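Local coordinates for Rab5 protein, putative (Plasmodium falciparum, PDB 3CLV) that probably belongs to the Rab branch of the Ras superfamily of small G proteins, with a P-loop fold, here with guanosine-5'-diphosphate (GDP) bound, at residues A[124-136]-A[162-174]. Numbering follows the deposited sequence.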
loop_
_atom_site.group_PDB
_atom_site.type_symbol
_atom_site.label_atom_id
_atom_site.label_comp_id
_atom_site.label_asym_id
_atom_site.label_seq_id
_atom_site.Cartn_x
_atom_site.Cartn_y
_atom_site.Cartn_z
ATOM N N PHE A 124 11.771 16.026 -10.102
ATOM C CA PHE A 124 11.468 17.394 -10.517
ATOM C C PHE A 124 11.983 17.601 -11.944
ATOM O O PHE A 124 12.676 16.737 -12.505
ATOM C CB PHE A 124 12.019 18.427 -9.509
ATOM C CG PHE A 124 13.534 18.579 -9.546
ATOM C CD1 PHE A 124 14.350 17.718 -8.811
ATOM C CD2 PHE A 124 14.128 19.583 -10.305
ATOM C CE1 PHE A 124 15.740 17.830 -8.851
ATOM C CE2 PHE A 124 15.530 19.708 -10.361
ATOM C CZ PHE A 124 16.332 18.829 -9.625
ATOM N N ASP A 125 11.601 18.736 -12.524
ATOM C CA ASP A 125 11.926 19.098 -13.902
ATOM C C ASP A 125 12.956 20.224 -13.788
ATOM O O ASP A 125 12.694 21.263 -13.169
ATOM C CB ASP A 125 10.616 19.551 -14.594
ATOM C CG ASP A 125 10.820 20.152 -15.985
ATOM O OD1 ASP A 125 11.971 20.293 -16.472
ATOM O OD2 ASP A 125 9.773 20.516 -16.584
ATOM N N ILE A 126 14.132 20.000 -14.363
ATOM C CA ILE A 126 15.235 20.972 -14.279
ATOM C C ILE A 126 14.897 22.343 -14.890
ATOM O O ILE A 126 15.533 23.350 -14.552
ATOM C CB ILE A 126 16.590 20.420 -14.824
ATOM C CG1 ILE A 126 16.475 19.905 -16.262
ATOM C CG2 ILE A 126 17.135 19.324 -13.913
ATOM C CD1 ILE A 126 16.711 20.977 -17.332
ATOM N N SER A 127 13.889 22.365 -15.768
ATOM C CA SER A 127 13.476 23.580 -16.481
ATOM C C SER A 127 12.370 24.353 -15.770
ATOM O O SER A 127 11.931 25.411 -16.234
ATOM C CB SER A 127 13.049 23.242 -17.913
ATOM O OG SER A 127 11.843 22.484 -17.941
ATOM N N ASN A 128 11.920 23.824 -14.644
ATOM C CA ASN A 128 10.851 24.434 -13.894
ATOM C C ASN A 128 11.172 24.400 -12.390
ATOM O O ASN A 128 10.982 23.370 -11.727
ATOM C CB ASN A 128 9.527 23.722 -14.206
ATOM C CG ASN A 128 8.333 24.424 -13.609
ATOM O OD1 ASN A 128 8.475 25.328 -12.789
ATOM N ND2 ASN A 128 7.139 24.003 -14.005
ATOM N N SER A 129 11.645 25.530 -11.858
ATOM C CA SER A 129 12.126 25.575 -10.472
ATOM C C SER A 129 11.027 25.330 -9.442
ATOM O O SER A 129 11.295 24.761 -8.386
ATOM C CB SER A 129 12.917 26.874 -10.169
ATOM O OG SER A 129 12.073 28.014 -10.164
ATOM N N ASN A 130 9.796 25.734 -9.758
ATOM C CA ASN A 130 8.644 25.468 -8.903
ATOM C C ASN A 130 8.522 23.980 -8.526
ATOM O O ASN A 130 8.123 23.642 -7.410
ATOM C CB ASN A 130 7.347 25.937 -9.571
ATOM C CG ASN A 130 7.196 27.464 -9.592
ATOM O OD1 ASN A 130 7.883 28.191 -8.863
ATOM N ND2 ASN A 130 6.276 27.953 -10.434
ATOM N N THR A 131 8.872 23.106 -9.464
ATOM C CA THR A 131 8.773 21.665 -9.240
ATOM C C THR A 131 9.870 21.190 -8.276
ATOM O O THR A 131 9.660 20.232 -7.537
ATOM C CB THR A 131 8.786 20.857 -10.553
ATOM O OG1 THR A 131 10.094 20.873 -11.140
ATOM C CG2 THR A 131 7.761 21.414 -11.553
ATOM N N LEU A 132 11.019 21.865 -8.284
ATOM C CA LEU A 132 12.057 21.636 -7.264
ATOM C C LEU A 132 11.568 22.016 -5.857
ATOM O O LEU A 132 11.737 21.251 -4.898
ATOM C CB LEU A 132 13.367 22.383 -7.595
ATOM C CG LEU A 132 14.486 22.226 -6.533
ATOM C CD1 LEU A 132 14.835 20.768 -6.254
ATOM C CD2 LEU A 132 15.747 23.001 -6.909
ATOM N N ASP A 133 10.969 23.197 -5.738
ATOM C CA ASP A 133 10.431 23.664 -4.460
ATOM C C ASP A 133 9.427 22.664 -3.865
ATOM O O ASP A 133 9.448 22.390 -2.663
ATOM C CB ASP A 133 9.759 25.033 -4.632
ATOM C CG ASP A 133 10.720 26.122 -5.114
ATOM O OD1 ASP A 133 11.952 26.039 -4.861
ATOM O OD2 ASP A 133 10.217 27.084 -5.742
ATOM N N ARG A 134 8.540 22.128 -4.702
ATOM C CA ARG A 134 7.602 21.090 -4.252
ATOM C C ARG A 134 8.293 19.785 -3.844
ATOM O O ARG A 134 7.918 19.158 -2.853
ATOM C CB ARG A 134 6.534 20.820 -5.322
ATOM C CG ARG A 134 5.381 21.844 -5.318
ATOM C CD ARG A 134 4.171 21.331 -4.512
ATOM N NE ARG A 134 4.566 20.593 -3.310
ATOM C CZ ARG A 134 3.731 19.974 -2.473
ATOM N NH1 ARG A 134 2.419 19.997 -2.682
ATOM N NH2 ARG A 134 4.218 19.325 -1.419
ATOM N N ALA A 135 9.285 19.365 -4.620
ATOM C CA ALA A 135 10.062 18.175 -4.296
ATOM C C ALA A 135 10.708 18.286 -2.913
ATOM O O ALA A 135 10.707 17.317 -2.162
ATOM C CB ALA A 135 11.121 17.906 -5.360
ATOM N N LYS A 136 11.244 19.466 -2.581
ATOM C CA LYS A 136 11.870 19.691 -1.266
ATOM C C LYS A 136 10.870 19.521 -0.124
ATOM O O LYS A 136 11.188 18.891 0.891
ATOM C CB LYS A 136 12.521 21.072 -1.193
ATOM C CG LYS A 136 13.800 21.173 -2.010
ATOM C CD LYS A 136 14.587 22.423 -1.662
ATOM C CE LYS A 136 15.771 22.590 -2.586
ATOM N NZ LYS A 136 16.435 23.916 -2.335
ATOM N N PHE A 162 17.981 25.119 -18.114
ATOM C CA PHE A 162 18.002 24.906 -16.665
ATOM C C PHE A 162 17.455 26.124 -15.923
ATOM O O PHE A 162 17.882 27.257 -16.164
ATOM C CB PHE A 162 19.424 24.602 -16.170
ATOM C CG PHE A 162 19.869 23.179 -16.394
ATOM C CD1 PHE A 162 20.173 22.716 -17.674
ATOM C CD2 PHE A 162 20.017 22.305 -15.322
ATOM C CE1 PHE A 162 20.598 21.395 -17.884
ATOM C CE2 PHE A 162 20.440 20.981 -15.518
ATOM C CZ PHE A 162 20.733 20.529 -16.804
ATOM N N GLN A 163 16.497 25.893 -15.036
ATOM C CA GLN A 163 15.976 26.950 -14.178
ATOM C C GLN A 163 16.555 26.769 -12.779
ATOM O O GLN A 163 16.510 27.673 -11.943
ATOM C CB GLN A 163 14.456 26.889 -14.139
ATOM C CG GLN A 163 13.794 28.226 -13.954
ATOM C CD GLN A 163 12.311 28.170 -14.223
ATOM O OE1 GLN A 163 11.525 27.794 -13.353
ATOM N NE2 GLN A 163 11.911 28.574 -15.431
ATOM N N VAL A 164 17.110 25.589 -12.541
ATOM C CA VAL A 164 17.732 25.267 -11.259
ATOM C C VAL A 164 19.250 25.303 -11.381
ATOM O O VAL A 164 19.787 25.280 -12.482
ATOM C CB VAL A 164 17.257 23.881 -10.717
ATOM C CG1 VAL A 164 15.728 23.863 -10.553
ATOM C CG2 VAL A 164 17.738 22.743 -11.614
ATOM N N ASP A 165 19.921 25.387 -10.236
ATOM C CA ASP A 165 21.363 25.237 -10.153
ATOM C C ASP A 165 21.647 23.816 -9.649
ATOM O O ASP A 165 21.331 23.486 -8.492
ATOM C CB ASP A 165 21.941 26.291 -9.198
ATOM C CG ASP A 165 23.460 26.340 -9.220
ATOM O OD1 ASP A 165 24.120 25.284 -9.094
ATOM O OD2 ASP A 165 24.005 27.460 -9.358
ATOM N N ILE A 166 22.209 22.975 -10.521
ATOM C CA ILE A 166 22.470 21.571 -10.175
ATOM C C ILE A 166 23.326 21.404 -8.922
ATOM O O ILE A 166 23.018 20.571 -8.077
ATOM C CB ILE A 166 23.095 20.776 -11.349
ATOM C CG1 ILE A 166 22.035 20.482 -12.417
ATOM C CG2 ILE A 166 23.723 19.471 -10.859
ATOM C CD1 ILE A 166 20.766 19.772 -11.888
ATOM N N LEU A 167 24.385 22.212 -8.804
ATOM C CA LEU A 167 25.256 22.182 -7.636
ATOM C C LEU A 167 24.495 22.459 -6.349
ATOM O O LEU A 167 24.745 21.803 -5.329
ATOM C CB LEU A 167 26.416 23.176 -7.782
ATOM C CG LEU A 167 27.762 22.714 -8.344
ATOM C CD1 LEU A 167 27.621 21.582 -9.357
ATOM C CD2 LEU A 167 28.518 23.916 -8.948
ATOM N N GLU A 168 23.583 23.434 -6.386
ATOM C CA GLU A 168 22.726 23.683 -5.231
ATOM C C GLU A 168 21.876 22.438 -4.930
ATOM O O GLU A 168 21.675 22.076 -3.762
ATOM C CB GLU A 168 21.843 24.922 -5.444
ATOM C CG GLU A 168 21.008 25.318 -4.224
ATOM C CD GLU A 168 19.743 24.487 -4.066
ATOM O OE1 GLU A 168 19.107 24.153 -5.102
ATOM O OE2 GLU A 168 19.389 24.173 -2.903
ATOM N N VAL A 169 21.364 21.814 -5.994
ATOM C CA VAL A 169 20.516 20.622 -5.865
ATOM C C VAL A 169 21.302 19.443 -5.281
ATOM O O VAL A 169 20.842 18.805 -4.339
ATOM C CB VAL A 169 19.842 20.217 -7.197
ATOM C CG1 VAL A 169 18.930 19.012 -6.978
ATOM C CG2 VAL A 169 19.028 21.382 -7.757
ATOM N N GLN A 170 22.478 19.174 -5.841
ATOM C CA GLN A 170 23.422 18.190 -5.274
ATOM C C GLN A 170 23.788 18.486 -3.825
ATOM O O GLN A 170 23.828 17.576 -2.999
ATOM C CB GLN A 170 24.692 18.123 -6.109
ATOM C CG GLN A 170 24.516 17.449 -7.454
ATOM C CD GLN A 170 25.805 17.416 -8.246
ATOM O OE1 GLN A 170 26.426 18.459 -8.481
ATOM N NE2 GLN A 170 26.223 16.219 -8.661
ATOM N N LYS A 171 24.035 19.756 -3.502
ATOM C CA LYS A 171 24.308 20.122 -2.107
ATOM C C LYS A 171 23.108 19.820 -1.226
ATOM O O LYS A 171 23.267 19.247 -0.131
ATOM C CB LYS A 171 24.720 21.591 -1.971
ATOM C CG LYS A 171 25.222 21.954 -0.553
ATOM N N TYR A 172 21.914 20.185 -1.722
ATOM C CA TYR A 172 20.661 19.921 -1.030
ATOM C C TYR A 172 20.532 18.433 -0.694
ATOM O O TYR A 172 20.175 18.090 0.433
ATOM C CB TYR A 172 19.428 20.415 -1.830
ATOM C CG TYR A 172 18.123 19.949 -1.212
ATOM C CD1 TYR A 172 17.599 20.589 -0.089
ATOM C CD2 TYR A 172 17.437 18.833 -1.719
ATOM C CE1 TYR A 172 16.423 20.153 0.505
ATOM C CE2 TYR A 172 16.228 18.388 -1.121
ATOM C CZ TYR A 172 15.742 19.046 -0.011
ATOM O OH TYR A 172 14.579 18.642 0.613
ATOM N N ALA A 173 20.812 17.576 -1.677
ATOM C CA ALA A 173 20.654 16.127 -1.507
ATOM C C ALA A 173 21.635 15.561 -0.474
ATOM O O ALA A 173 21.265 14.708 0.332
ATOM C CB ALA A 173 20.767 15.402 -2.837
ATOM N N GLN A 174 22.871 16.059 -0.499
ATOM C CA GLN A 174 23.888 15.706 0.504
ATOM C C GLN A 174 23.458 16.110 1.915
ATOM O O GLN A 174 23.551 15.324 2.865
ATOM C CB GLN A 174 25.210 16.394 0.167
ATOM C CG GLN A 174 25.833 15.939 -1.149
ATOM C CD GLN A 174 27.075 16.739 -1.527
ATOM O OE1 GLN A 174 27.434 16.823 -2.700
ATOM N NE2 GLN A 174 27.735 17.324 -0.532
#
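Val164 packs against Leu132 and Phe124 in the tight part of this contact. Its CG1 lies 3.7 Å from Leu132 CD2, while its CG2 meets the edge of the Phe124 ring near the ring plane. Val169 closes the cluster from helix 166-174. Its CG1 sits 3.7 Å from Phe124 CZ, and its CG2 meets Leu132 CD2 tip to tip. With CG anti to the backbone N (chi1 178°), Leu132 carries CD2 to both valines and CD1 over one face of Phe124. Leu152 of the neighbouring strand 149-155 touches both Phe124 and Val169.

The loops are joined by polar bonds. Gln163 N gives Ile126 O a nearly straight bond of 2.8 Å, in the carbonyl plane. Gln163 OE1 accepts from Ser129 N at 2.7 Å, with the donor 38° out of the amide plane. This ties Gln163 to the chain beside the N-cap Asn128.

The rim is more open to solvent, at Phe162 and Gln163. Buried Ile126 still puts CD1 3.8 Å over the Phe162 ring centre. At the far end, the extended Lys136 chain runs across one face of Tyr172. Its NZ ends in a 3.0 Å salt bridge to Glu168 OE2, on the syn side but tilted out of the carboxylate plane.

The two helices run almost parallel, 6° apart, flanking the Ras-like sheet. Strand, loop and helix side chains fill the gap between them, implying an apolar seam pinned by loop bonds and bordered by an ion pair.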